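Local coordinates for type III secretion system effector HopBA1 (Pseudomonas syringae pv. aptata, PDB 5T09), which is a virulence factor that enhances self-association of the Arabidopsis disease resistance protein RBA1, which recognizes it and triggers host cell death, at residues L163-W169 with G189-S195. Residues are numbered along the deposited sequence; the frame is centred on the assembly and turned at random.
Sequences LALNVAW and GGAGHFS
The imidazole of H193 fills the gap between L163 and W169, each covering one of its faces. L163-N166 form a type I beta turn leading into a helix; G189-G190 end a strand, followed by a 3-10 turn at A191-H193. CA-CA distances are 5.7 Å for L163-H193, the closest approach, and 9.2 Å for W169-G189. With H193 and W169 both in chi1 m, the imidazole stacks face to face on the six-membered indole ring, centroids 3.9 Å apart and planes at 20°. L163 CD1 makes a CH-pi contact 4.3 Å from the imidazole centroid. At the ring edge H193 ND1 donates to N166 OD1 (2.8 Å), while N166 ND2 donates to H193 O (2.9 Å) and to K203 O. G189 lacks a CB that would clash with W169 CZ3. W169 NE1 hydrogen-bonds to D141 OD1. In this EreA/ChaN-like alpha-beta fold, the contact packs the start of helix 166-179 over the C-terminal end of core strand 184-190, which runs parallel between strands 77-82 and 49-54, with R162 of helix 152-163 touching both rings' residues.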
loop_
_atom_site.group_PDB
_atom_site.type_symbol
_atom_site.label_atom_id
_atom_site.label_comp_id
_atom_site.label_asym_id
_atom_site.label_seq_id
_atom_site.Cartn_x
_atom_site.Cartn_y
_atom_site.Cartn_z
ATOM N N LEU A 163 8.911 2.292 12.124
ATOM C CA LEU A 163 9.299 1.069 11.427
ATOM C C LEU A 163 9.272 -0.152 12.331
ATOM O O LEU A 163 9.255 -1.278 11.822
ATOM C CB LEU A 163 10.690 1.227 10.814
ATOM C CG LEU A 163 10.671 1.633 9.338
ATOM C CD1 LEU A 163 9.919 2.943 9.132
ATOM C CD2 LEU A 163 12.088 1.735 8.795
ATOM N N ALA A 164 9.257 0.034 13.651
ATOM C CA ALA A 164 9.130 -1.110 14.547
ATOM C C ALA A 164 7.801 -1.828 14.363
ATOM O O ALA A 164 7.672 -2.987 14.773
ATOM C CB ALA A 164 9.282 -0.663 16.003
ATOM N N LEU A 165 6.816 -1.171 13.752
ATOM C CA LEU A 165 5.506 -1.769 13.540
ATOM C C LEU A 165 5.468 -2.718 12.352
ATOM O O LEU A 165 4.461 -3.407 12.173
ATOM C CB LEU A 165 4.457 -0.674 13.328
ATOM C CG LEU A 165 4.244 0.315 14.471
ATOM C CD1 LEU A 165 3.243 1.378 14.052
ATOM C CD2 LEU A 165 3.776 -0.401 15.730
ATOM N N ASN A 166 6.523 -2.764 11.535
ATOM C CA ASN A 166 6.509 -3.613 10.348
ATOM C C ASN A 166 6.176 -5.054 10.706
ATOM O O ASN A 166 5.409 -5.717 10.000
ATOM C CB ASN A 166 7.860 -3.540 9.636
ATOM C CG ASN A 166 7.989 -2.317 8.758
ATOM O OD1 ASN A 166 7.214 -1.368 8.877
ATOM N ND2 ASN A 166 8.966 -2.337 7.857
ATOM N N VAL A 167 6.745 -5.556 11.801
ATOM C CA VAL A 167 6.507 -6.940 12.192
ATOM C C VAL A 167 5.029 -7.173 12.467
ATOM O O VAL A 167 4.501 -8.256 12.186
ATOM C CB VAL A 167 7.385 -7.300 13.408
ATOM C CG1 VAL A 167 6.942 -6.542 14.654
ATOM C CG2 VAL A 167 7.362 -8.784 13.650
ATOM N N ALA A 168 4.332 -6.165 12.999
ATOM C CA ALA A 168 2.917 -6.316 13.313
ATOM C C ALA A 168 2.048 -6.091 12.082
ATOM O O ALA A 168 1.042 -6.784 11.894
ATOM C CB ALA A 168 2.522 -5.347 14.427
ATOM N N TRP A 169 2.407 -5.115 11.249
ATOM C CA TRP A 169 1.755 -4.968 9.953
ATOM C C TRP A 169 1.781 -6.283 9.186
ATOM O O TRP A 169 0.779 -6.690 8.586
ATOM C CB TRP A 169 2.460 -3.895 9.130
ATOM C CG TRP A 169 2.139 -2.474 9.471
ATOM C CD1 TRP A 169 1.497 -2.005 10.579
ATOM C CD2 TRP A 169 2.455 -1.334 8.673
ATOM N NE1 TRP A 169 1.394 -0.633 10.519
ATOM C CE2 TRP A 169 1.978 -0.198 9.357
ATOM C CE3 TRP A 169 3.101 -1.163 7.447
ATOM C CZ2 TRP A 169 2.128 1.090 8.852
ATOM C CZ3 TRP A 169 3.251 0.109 6.950
ATOM C CH2 TRP A 169 2.761 1.224 7.648
ATOM N N GLY A 189 0.914 0.724 2.184
ATOM C CA GLY A 189 1.289 1.473 3.368
ATOM C C GLY A 189 2.399 2.442 3.040
ATOM O O GLY A 189 2.958 2.434 1.940
ATOM N N GLY A 190 2.717 3.283 4.022
ATOM C CA GLY A 190 3.717 4.319 3.841
ATOM C C GLY A 190 5.035 3.802 3.305
ATOM O O GLY A 190 5.606 2.852 3.848
ATOM N N ALA A 191 5.536 4.449 2.249
ATOM C CA ALA A 191 6.732 3.969 1.564
ATOM C C ALA A 191 7.942 3.918 2.490
ATOM O O ALA A 191 8.845 3.100 2.280
ATOM C CB ALA A 191 7.031 4.856 0.357
ATOM N N GLY A 192 7.987 4.777 3.510
ATOM C CA GLY A 192 9.094 4.738 4.450
ATOM C C GLY A 192 9.263 3.383 5.113
ATOM O O GLY A 192 10.366 3.024 5.528
ATOM N N HIS A 193 8.182 2.612 5.217
ATOM C CA HIS A 193 8.255 1.299 5.841
ATOM C C HIS A 193 8.909 0.260 4.942
ATOM O O HIS A 193 9.302 -0.805 5.432
ATOM C CB HIS A 193 6.851 0.832 6.234
ATOM C CG HIS A 193 6.236 1.640 7.335
ATOM N ND1 HIS A 193 6.085 1.158 8.617
ATOM C CD2 HIS A 193 5.744 2.902 7.347
ATOM C CE1 HIS A 193 5.521 2.086 9.370
ATOM N NE2 HIS A 193 5.308 3.155 8.624
ATOM N N PHE A 194 9.055 0.554 3.649
ATOM C CA PHE A 194 9.534 -0.414 2.670
ATOM C C PHE A 194 10.929 -0.078 2.148
ATOM O O PHE A 194 11.314 -0.553 1.077
ATOM C CB PHE A 194 8.549 -0.505 1.504
ATOM C CG PHE A 194 7.124 -0.731 1.924
ATOM C CD1 PHE A 194 6.821 -1.412 3.092
ATOM C CD2 PHE A 194 6.081 -0.262 1.144
ATOM C CE1 PHE A 194 5.508 -1.615 3.473
ATOM C CE2 PHE A 194 4.768 -0.469 1.516
ATOM C CZ PHE A 194 4.478 -1.141 2.680
ATOM N N SER A 195 11.690 0.735 2.874
ATOM C CA SER A 195 13.040 1.063 2.445
ATOM C C SER A 195 13.954 -0.156 2.574
ATOM O O SER A 195 13.644 -1.128 3.266
ATOM C CB SER A 195 13.600 2.222 3.267
ATOM O OG SER A 195 13.709 1.869 4.635
#